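Local coordinates for protein RNA polymerase II subunit A C-terminal domain phosphatase SSU72 (Homo sapiens, PDB 4H3K) that dephosphorylates phosphoserine and phosphothreonine in the C-terminal domain of RNA polymerase II, with roles in RNA processing, transcription termination and pre-mRNA polyadenylation, at residues Phe56-His61 against Asp137-Asp142; Val62-Pro67 against His103-Asn108; Cys151-Val156 against Asp187-Ile192. The protein carries 1 engineered substitution. All blocks are in the same frame, centred on the assembly; numbering follows the deposited sequence.

Interaction 1: residues Phe56-His61 against Asp137-Asp142; sequences FGTGTH and DQVVED
T58 and Q138 meet through a short hydrogen bond, T58 OG1 giving its proton to Q138 OE1 over 2.7 Å. The hydroxyl does not lie in the plane of the amide: it stands 40° out of it, above the carbonyl, and makes an angle of 136° at the oxygen. The two side chains also touch along their bases, T58 CB lying 3.7 Å from Q138 CB. Threonine suits this place because it offers both a hydroxyl and a methyl from one branched carbon. While OG1 takes the amide, T58 CG2 packs crosswise against V139 CG2 at 3.8 Å.

The division of labour follows from the torsions. With chi1 at 52°, T58 OG1 sits between its own backbone N and carbonyl carbon, and CG2 turns towards V139. The CA atoms of T58 and Q138 are 6.4 Å apart, so the glutamine chain runs beside T58 and puts OE1 at its hydroxyl. Next to T58, G59 is at home in the turn because the carbonyl of H61 folds over the side where a CB would stand.

T58 is further held by backbone bonding to S32, and its side chain rests on V31, R134 and V135; T58 and V139 share V31. S32 is very probably the engineered residue, a serine in place of the nucleophilic cysteine of a C-x5-R phosphatase P-loop, so the contact probably adjoins that loop, which follows strand 27-32. D137, the residue before Q138, faces elsewhere and forms a salt bridge with a basic side chain on another protein's chain. In this α/β fold the contact joins the end of strand 52-57, at the edge of this chain's sheet, to helix 133-145, which packs on the neighbouring parallel strand 27-32.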
loop_
_atom_site.group_PDB
_atom_site.type_symbol
_atom_site.label_atom_id
_atom_site.label_comp_id
_atom_site.label_asym_id
_atom_site.label_seq_id
_atom_site.Cartn_x
_atom_site.Cartn_y
_atom_site.Cartn_z
ATOM N N PHE B 56 -11.785 6.273 12.334
ATOM C CA PHE B 56 -10.649 6.663 13.162
ATOM C C PHE B 56 -10.591 8.163 13.258
ATOM O O PHE B 56 -11.252 8.869 12.491
ATOM C CB PHE B 56 -9.314 6.172 12.545
ATOM C CG PHE B 56 -9.257 4.693 12.322
ATOM C CD1 PHE B 56 -8.891 3.846 13.362
ATOM C CD2 PHE B 56 -9.590 4.148 11.067
ATOM C CE1 PHE B 56 -8.843 2.470 13.175
ATOM C CE2 PHE B 56 -9.551 2.788 10.854
ATOM C CZ PHE B 56 -9.164 1.931 11.910
ATOM N N GLY B 57 -9.777 8.641 14.197
ATOM C CA GLY B 57 -9.405 10.053 14.264
ATOM C C GLY B 57 -7.878 10.184 14.241
ATOM O O GLY B 57 -7.173 9.306 14.712
ATOM N N THR B 58 -7.366 11.275 13.683
ATOM C CA THR B 58 -5.926 11.518 13.697
ATOM C C THR B 58 -5.487 12.555 14.713
ATOM O O THR B 58 -4.282 12.771 14.874
ATOM C CB THR B 58 -5.419 12.018 12.348
ATOM O OG1 THR B 58 -6.211 13.139 11.949
ATOM C CG2 THR B 58 -5.493 10.885 11.292
ATOM N N GLY B 59 -6.443 13.209 15.383
ATOM C CA GLY B 59 -6.104 14.260 16.338
ATOM C C GLY B 59 -5.289 13.742 17.517
ATOM O O GLY B 59 -5.341 12.548 17.869
ATOM N N THR B 60 -4.538 14.646 18.141
ATOM C CA THR B 60 -3.809 14.343 19.360
ATOM C C THR B 60 -4.752 13.971 20.515
ATOM O O THR B 60 -4.381 13.237 21.433
ATOM C CB THR B 60 -2.936 15.579 19.735
ATOM O OG1 THR B 60 -2.014 15.826 18.637
ATOM C CG2 THR B 60 -2.125 15.308 20.953
ATOM N N HIS B 61 -5.967 14.511 20.471
ATOM C CA HIS B 61 -6.960 14.318 21.523
ATOM C C HIS B 61 -8.351 14.489 20.915
ATOM O O HIS B 61 -8.493 14.914 19.767
ATOM C CB HIS B 61 -6.764 15.342 22.644
ATOM C CG HIS B 61 -6.727 16.757 22.152
ATOM N ND1 HIS B 61 -7.850 17.553 22.087
ATOM C CD2 HIS B 61 -5.709 17.500 21.663
ATOM C CE1 HIS B 61 -7.522 18.736 21.601
ATOM N NE2 HIS B 61 -6.231 18.726 21.327
ATOM N N ASP B 137 -3.243 14.941 5.665
ATOM C CA ASP B 137 -1.789 15.082 5.902
ATOM C C ASP B 137 -1.311 14.123 6.997
ATOM O O ASP B 137 -0.245 13.533 6.887
ATOM C CB ASP B 137 -1.413 16.513 6.312
ATOM C CG ASP B 137 -1.541 17.488 5.181
ATOM O OD1 ASP B 137 -1.518 17.064 3.993
ATOM O OD2 ASP B 137 -1.679 18.689 5.475
ATOM N N GLN B 138 -2.107 13.958 8.041
ATOM C CA GLN B 138 -1.722 13.112 9.168
ATOM C C GLN B 138 -1.764 11.642 8.771
ATOM O O GLN B 138 -0.861 10.855 9.113
ATOM C CB GLN B 138 -2.619 13.405 10.389
ATOM C CG GLN B 138 -2.242 14.759 11.038
ATOM C CD GLN B 138 -3.138 15.186 12.190
ATOM O OE1 GLN B 138 -4.380 15.120 12.123
ATOM N NE2 GLN B 138 -2.504 15.652 13.258
ATOM N N VAL B 139 -2.808 11.269 8.046
ATOM C CA VAL B 139 -2.905 9.899 7.572
ATOM C C VAL B 139 -1.709 9.564 6.674
ATOM O O VAL B 139 -1.063 8.522 6.826
ATOM C CB VAL B 139 -4.221 9.669 6.754
ATOM C CG1 VAL B 139 -4.090 8.409 5.894
ATOM C CG2 VAL B 139 -5.443 9.591 7.724
ATOM N N VAL B 140 -1.398 10.460 5.739
ATOM C CA VAL B 140 -0.265 10.234 4.828
ATOM C C VAL B 140 1.089 10.198 5.554
ATOM O O VAL B 140 1.919 9.304 5.289
ATOM C CB VAL B 140 -0.262 11.264 3.674
ATOM C CG1 VAL B 140 1.032 11.165 2.854
ATOM C CG2 VAL B 140 -1.479 11.009 2.768
ATOM N N GLU B 141 1.303 11.143 6.474
ATOM C CA GLU B 141 2.525 11.131 7.259
ATOM C C GLU B 141 2.688 9.795 7.978
ATOM O O GLU B 141 3.771 9.212 7.971
ATOM C CB GLU B 141 2.553 12.248 8.300
ATOM C CG GLU B 141 3.946 12.265 9.004
ATOM C CD GLU B 141 4.192 13.494 9.832
ATOM O OE1 GLU B 141 3.203 14.172 10.190
ATOM O OE2 GLU B 141 5.386 13.779 10.121
ATOM N N ASP B 142 1.618 9.334 8.625
ATOM C CA ASP B 142 1.655 8.073 9.340
ATOM C C ASP B 142 2.003 6.884 8.398
ATOM O O ASP B 142 2.976 6.178 8.622
ATOM C CB ASP B 142 0.306 7.826 10.015
ATOM C CG ASP B 142 0.336 6.644 10.934
ATOM O OD1 ASP B 142 1.381 6.421 11.561
ATOM O OD2 ASP B 142 -0.663 5.920 11.037
#

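Interaction 2: residues Val62-Pro67 against His103-Asn108; sequences VKLPGP and HMLDRN
M104 reaches L64 because its chain runs out from the helix fully extended through its first two torsions and then bends at the thioether, chi3 being 77°. The bend places the terminal methyl, M104 CE, 3.7 Å from L64 CD1. L64 itself is unusual: chi1 is -100° and chi2 only 3°, nearly eclipsed, which means either strain or an imprecisely placed side chain. Its other methyl, L64 CD2, meets L105 CD2 more loosely, at 4.3 Å, so that the two branches of one leucine touch successive residues of the helix. Methionine suits the longer span, being flexible and apolar, while the shorter L105 begins off to one side and brings only its end near.

No polar bond crosses between 62-67 and 103-108. Within the helix, N108 OD1 lies in the guanidinium plane of R107, at its edge, and accepts from both R107 NE, at 2.7 Å, and R107 NH2, at 2.9 Å. This side-on grip steadies the amide, whose ND2 bonds to Q36 O. R107 NH1 continues to a salt bridge with E41.

K63 N bonds to S34 OG, so the contact borders the probable P-loop, to which S34 and Q36 belong. L64 and L105 both touch Q36 and M84. L64 therefore carries strand 62-64, paired antiparallel with strand 73-75, onto a small apolar core shared by helices 81-98 and 101-109.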
loop_
_atom_site.group_PDB
_atom_site.type_symbol
_atom_site.label_atom_id
_atom_site.label_comp_id
_atom_site.label_asym_id
_atom_site.label_seq_id
_atom_site.Cartn_x
_atom_site.Cartn_y
_atom_site.Cartn_z
ATOM N N VAL B 62 -9.359 14.173 21.711
ATOM C CA VAL B 62 -10.748 14.269 21.304
ATOM C C VAL B 62 -11.282 15.610 21.739
ATOM O O VAL B 62 -11.039 16.060 22.865
ATOM C CB VAL B 62 -11.573 13.158 21.963
ATOM C CG1 VAL B 62 -13.096 13.364 21.761
ATOM C CG2 VAL B 62 -11.115 11.803 21.417
ATOM N N LYS B 63 -11.992 16.253 20.827
ATOM C CA LYS B 63 -12.574 17.545 21.051
ATOM C C LYS B 63 -14.090 17.401 20.825
ATOM O O LYS B 63 -14.544 16.737 19.880
ATOM C CB LYS B 63 -11.929 18.549 20.092
ATOM C CG LYS B 63 -12.290 20.007 20.335
ATOM C CD LYS B 63 -12.371 20.809 19.022
ATOM C CE LYS B 63 -11.076 21.572 18.701
ATOM N NZ LYS B 63 -9.846 20.715 18.508
ATOM N N LEU B 64 -14.865 17.989 21.718
ATOM C CA LEU B 64 -16.290 18.110 21.535
ATOM C C LEU B 64 -16.628 19.581 21.751
ATOM O O LEU B 64 -15.949 20.251 22.550
ATOM C CB LEU B 64 -17.003 17.257 22.577
ATOM C CG LEU B 64 -17.565 15.866 22.276
ATOM C CD1 LEU B 64 -17.295 15.367 20.866
ATOM C CD2 LEU B 64 -17.192 14.824 23.351
ATOM N N PRO B 65 -17.653 20.098 21.045
ATOM C CA PRO B 65 -18.054 21.486 21.280
ATOM C C PRO B 65 -18.469 21.702 22.740
ATOM O O PRO B 65 -18.966 20.779 23.369
ATOM C CB PRO B 65 -19.272 21.658 20.356
ATOM C CG PRO B 65 -19.044 20.664 19.230
ATOM C CD PRO B 65 -18.366 19.489 19.893
ATOM N N GLY B 66 -18.242 22.900 23.275
ATOM C CA GLY B 66 -18.696 23.239 24.627
ATOM C C GLY B 66 -19.517 24.523 24.616
ATOM O O GLY B 66 -20.038 24.904 23.561
ATOM N N PRO B 67 -19.590 25.228 25.775
ATOM C CA PRO B 67 -20.462 26.397 25.946
ATOM C C PRO B 67 -20.097 27.599 25.068
ATOM O O PRO B 67 -20.916 28.498 24.871
ATOM C CB PRO B 67 -20.319 26.737 27.440
ATOM C CG PRO B 67 -19.000 26.191 27.843
ATOM C CD PRO B 67 -18.801 24.948 26.992
ATOM N N HIS B 103 -27.032 13.095 21.911
ATOM C CA HIS B 103 -27.565 12.220 20.862
ATOM C C HIS B 103 -26.430 11.631 20.003
ATOM O O HIS B 103 -26.430 10.433 19.726
ATOM C CB HIS B 103 -28.599 12.966 20.001
ATOM C CG HIS B 103 -29.266 12.105 18.963
ATOM N ND1 HIS B 103 -28.619 11.673 17.824
ATOM C CD2 HIS B 103 -30.524 11.602 18.889
ATOM C CE1 HIS B 103 -29.440 10.935 17.100
ATOM N NE2 HIS B 103 -30.603 10.877 17.721
ATOM N N MET B 104 -25.467 12.470 19.599
ATOM C CA MET B 104 -24.292 12.017 18.824
ATOM C C MET B 104 -23.506 10.958 19.594
ATOM O O MET B 104 -23.168 9.911 19.046
ATOM C CB MET B 104 -23.378 13.192 18.502
ATOM C CG MET B 104 -22.211 12.849 17.555
ATOM S SD MET B 104 -21.126 14.278 17.458
ATOM C CE MET B 104 -20.230 14.194 19.016
ATOM N N LEU B 105 -23.232 11.235 20.872
ATOM C CA LEU B 105 -22.509 10.289 21.723
ATOM C C LEU B 105 -23.219 8.947 21.877
ATOM O O LEU B 105 -22.590 7.893 21.821
ATOM C CB LEU B 105 -22.175 10.908 23.091
ATOM C CG LEU B 105 -21.042 11.945 23.091
ATOM C CD1 LEU B 105 -20.958 12.711 24.431
ATOM C CD2 LEU B 105 -19.671 11.339 22.732
ATOM N N ASP B 106 -24.537 9.008 22.064
ATOM C CA ASP B 106 -25.392 7.825 22.117
ATOM C C ASP B 106 -25.356 7.045 20.811
ATOM O O ASP B 106 -25.220 5.821 20.822
ATOM C CB ASP B 106 -26.830 8.240 22.426
ATOM C CG ASP B 106 -27.750 7.058 22.576
ATOM O OD1 ASP B 106 -27.555 6.277 23.526
ATOM O OD2 ASP B 106 -28.662 6.905 21.739
ATOM N N ARG B 107 -25.476 7.743 19.687
ATOM C CA ARG B 107 -25.311 7.101 18.359
ATOM C C ARG B 107 -23.943 6.376 18.281
ATOM O O ARG B 107 -23.848 5.215 17.824
ATOM C CB ARG B 107 -25.445 8.159 17.245
ATOM C CG ARG B 107 -25.490 7.665 15.803
ATOM C CD ARG B 107 -24.095 7.294 15.222
ATOM N NE ARG B 107 -23.080 8.341 15.371
ATOM C CZ ARG B 107 -23.085 9.507 14.731
ATOM N NH1 ARG B 107 -24.049 9.796 13.854
ATOM N NH2 ARG B 107 -22.108 10.375 14.951
ATOM N N ASN B 108 -22.898 7.066 18.750
ATOM C CA ASN B 108 -21.533 6.565 18.661
ATOM C C ASN B 108 -21.373 5.288 19.463
ATOM O O ASN B 108 -20.796 4.309 18.985
ATOM C CB ASN B 108 -20.509 7.640 19.115
ATOM C CG ASN B 108 -20.369 8.798 18.107
ATOM O OD1 ASN B 108 -20.912 8.738 17.014
ATOM N ND2 ASN B 108 -19.657 9.863 18.497
#

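Interaction 3: residues Cys151-Val156 against Asp187-Ile192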
loop_
_atom_site.group_PDB
_atom_site.type_symbol
_atom_site.label_atom_id
_atom_site.label_comp_id
_atom_site.label_asym_id
_atom_site.label_seq_id
_atom_site.Cartn_x
_atom_site.Cartn_y
_atom_site.Cartn_z
ATOM N N CYS B 151 4.107 -3.804 -0.426
ATOM C CA CYS B 151 3.892 -2.837 -1.535
ATOM C C CYS B 151 2.480 -2.834 -2.105
ATOM O O CYS B 151 2.268 -2.280 -3.172
ATOM C CB CYS B 151 4.931 -3.010 -2.666
ATOM S SG CYS B 151 6.631 -2.813 -2.037
ATOM N N GLN B 152 1.513 -3.432 -1.406
ATOM C CA GLN B 152 0.096 -3.301 -1.793
ATOM C C GLN B 152 -0.379 -1.844 -1.550
ATOM O O GLN B 152 -0.233 -1.315 -0.436
ATOM C CB GLN B 152 -0.766 -4.286 -0.980
ATOM C CG GLN B 152 -2.258 -4.001 -1.056
ATOM C CD GLN B 152 -3.106 -4.984 -0.230
ATOM O OE1 GLN B 152 -2.697 -6.125 0.017
ATOM N NE2 GLN B 152 -4.293 -4.538 0.200
ATOM N N PRO B 153 -0.938 -1.185 -2.592
ATOM C CA PRO B 153 -1.347 0.227 -2.448
ATOM C C PRO B 153 -2.645 0.399 -1.704
ATOM O O PRO B 153 -3.510 -0.486 -1.743
ATOM C CB PRO B 153 -1.487 0.725 -3.887
ATOM C CG PRO B 153 -1.750 -0.540 -4.701
ATOM C CD PRO B 153 -0.910 -1.615 -4.004
ATOM N N VAL B 154 -2.741 1.500 -0.964
ATOM C CA VAL B 154 -4.010 1.944 -0.418
ATOM C C VAL B 154 -4.274 3.376 -0.915
ATOM O O VAL B 154 -3.419 4.249 -0.824
ATOM C CB VAL B 154 -4.146 1.773 1.156
ATOM C CG1 VAL B 154 -3.027 2.498 1.929
ATOM C CG2 VAL B 154 -5.538 2.231 1.650
ATOM N N HIS B 155 -5.454 3.579 -1.492
ATOM C CA HIS B 155 -5.872 4.882 -2.000
ATOM C C HIS B 155 -6.418 5.733 -0.875
ATOM O O HIS B 155 -7.234 5.256 -0.068
ATOM C CB HIS B 155 -6.900 4.674 -3.132
ATOM C CG HIS B 155 -6.247 4.281 -4.413
ATOM N ND1 HIS B 155 -5.709 3.028 -4.615
ATOM C CD2 HIS B 155 -5.889 5.020 -5.495
ATOM C CE1 HIS B 155 -5.123 2.988 -5.800
ATOM N NE2 HIS B 155 -5.244 4.182 -6.361
ATOM N N VAL B 156 -5.926 6.971 -0.793
ATOM C CA VAL B 156 -6.340 7.893 0.238
ATOM C C VAL B 156 -6.958 9.120 -0.471
ATOM O O VAL B 156 -6.321 9.745 -1.332
ATOM C CB VAL B 156 -5.138 8.346 1.118
ATOM C CG1 VAL B 156 -5.628 9.290 2.217
ATOM C CG2 VAL B 156 -4.367 7.128 1.721
ATOM N N ASP B 187 -12.717 -1.553 -12.477
ATOM C CA ASP B 187 -11.308 -1.554 -12.129
ATOM C C ASP B 187 -11.063 -0.295 -11.319
ATOM O O ASP B 187 -10.904 0.789 -11.896
ATOM C CB ASP B 187 -10.505 -1.561 -13.442
ATOM C CG ASP B 187 -8.977 -1.562 -13.235
ATOM O OD1 ASP B 187 -8.457 -1.176 -12.166
ATOM O OD2 ASP B 187 -8.289 -1.951 -14.180
ATOM N N MET B 188 -11.068 -0.430 -9.990
ATOM C CA MET B 188 -11.029 0.739 -9.121
ATOM C C MET B 188 -9.782 1.619 -9.379
ATOM O O MET B 188 -9.886 2.824 -9.559
ATOM C CB MET B 188 -11.085 0.353 -7.643
ATOM C CG MET B 188 -10.736 1.558 -6.752
ATOM S SD MET B 188 -10.648 1.295 -4.953
ATOM C CE MET B 188 -10.156 -0.423 -4.880
ATOM N N GLU B 189 -8.607 1.016 -9.407
ATOM C CA GLU B 189 -7.397 1.830 -9.583
ATOM C C GLU B 189 -7.355 2.553 -10.917
ATOM O O GLU B 189 -6.853 3.664 -11.007
ATOM C CB GLU B 189 -6.117 0.995 -9.386
ATOM C CG GLU B 189 -6.005 0.421 -7.980
ATOM C CD GLU B 189 -4.579 0.024 -7.668
ATOM O OE1 GLU B 189 -4.245 -1.147 -7.910
ATOM O OE2 GLU B 189 -3.786 0.893 -7.234
ATOM N N ASN B 190 -7.875 1.916 -11.949
ATOM C CA ASN B 190 -7.833 2.520 -13.275
ATOM C C ASN B 190 -8.903 3.616 -13.498
ATOM O O ASN B 190 -8.704 4.513 -14.337
ATOM C CB ASN B 190 -7.953 1.440 -14.351
ATOM C CG ASN B 190 -7.557 1.943 -15.731
ATOM O OD1 ASN B 190 -8.304 1.774 -16.727
ATOM N ND2 ASN B 190 -6.401 2.536 -15.815
ATOM N N GLU B 191 -9.995 3.568 -12.734
ATOM C CA GLU B 191 -11.111 4.515 -12.944
ATOM C C GLU B 191 -11.355 5.562 -11.845
ATOM O O GLU B 191 -12.156 6.514 -12.028
ATOM C CB GLU B 191 -12.415 3.736 -13.146
ATOM C CG GLU B 191 -12.401 2.802 -14.364
ATOM C CD GLU B 191 -13.609 1.870 -14.356
ATOM O OE1 GLU B 191 -14.689 2.308 -13.849
ATOM O OE2 GLU B 191 -13.465 0.707 -14.821
ATOM N N ILE B 192 -10.704 5.391 -10.701
ATOM C CA ILE B 192 -10.984 6.228 -9.530
ATOM C C ILE B 192 -10.694 7.701 -9.820
ATOM O O ILE B 192 -11.468 8.582 -9.443
ATOM C CB ILE B 192 -10.216 5.744 -8.266
ATOM C CG1 ILE B 192 -10.677 6.544 -7.035
ATOM C CG2 ILE B 192 -8.654 5.786 -8.489
ATOM C CD1 ILE B 192 -10.160 6.024 -5.677
HETATM O O HOH W 1 -4.590 4.686 -9.664
#
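H155 and I192 lie alongside each other, pointing opposite ways, with I192 CG2 4.1 Å from H155 CD2 and set obliquely to the ring. H155 holds its imidazole beside its own backbone N, with chi1 at -78°, and its side chain leaves the strand towards the helix. I192 sends CG1 off anti to its backbone N, leaving the CG2 branch to meet the histidine. Isoleucine suits this because CG2 springs from CB itself, giving a second methyl for the ring while the longer branch goes elsewhere.

E189 comes to the other part of the ring. Its chain is extended beyond CG, and E189 CG lies 3.5 Å from H155 CE1. One carboxylate oxygen is modelled too near the ring edge, so its exact place, and with it the packing of P153 CG beside this end of the glutamate, is doubtful. The main polar bond of E189 is made outside the two segments: OE1 forms a salt bridge with a basic side chain on another protein's chain. A water gives a hydrogen bond of 2.8 Å to E189 O and also makes a weak, long link to H155 NE2.

The helix start is organised by D187, its N-cap. Aspartate is short enough to turn back on the first turn, and its OD1 accepts from N190 N at 3.2 Å, from above the carboxylate plane.

V154 and V156 point away from this helix, V156 packing on helix 133-145 on the other side of the sheet. H155 also meets the ring of H209, and I192 touches H209 too. Strand 153-156 and helix 188-192 run at 29° to each other, with axes 10.9 Å apart; helix 188-203 thus covers the sheet where strand 153-159 lies between parallel strand 127-130 and antiparallel strand 207-213.

How the interactions relate
Interactions 1 and 2 follow one another directly on the chain, 56-61 running into 62-67, yet their centres are 19 Å apart. Both border the probable P-loop, interaction 1 through S32, probably the engineered residue, and interaction 2 through Q36. The side chain of L64 is about 6 Å from a bound phosphate ion, which probably came from the crystallisation liquor but may mark a pocket. Interactions 1 and 3, with centres 21 Å apart, touch through V139 CG1 and V156 CG1 at 4.1 Å, helix 133-145 meeting the sheet that helix 188-203 covers from the other side. Interactions 2 and 3 lie on opposite sides of the chain's centre, their nearest atoms about 20 Å apart.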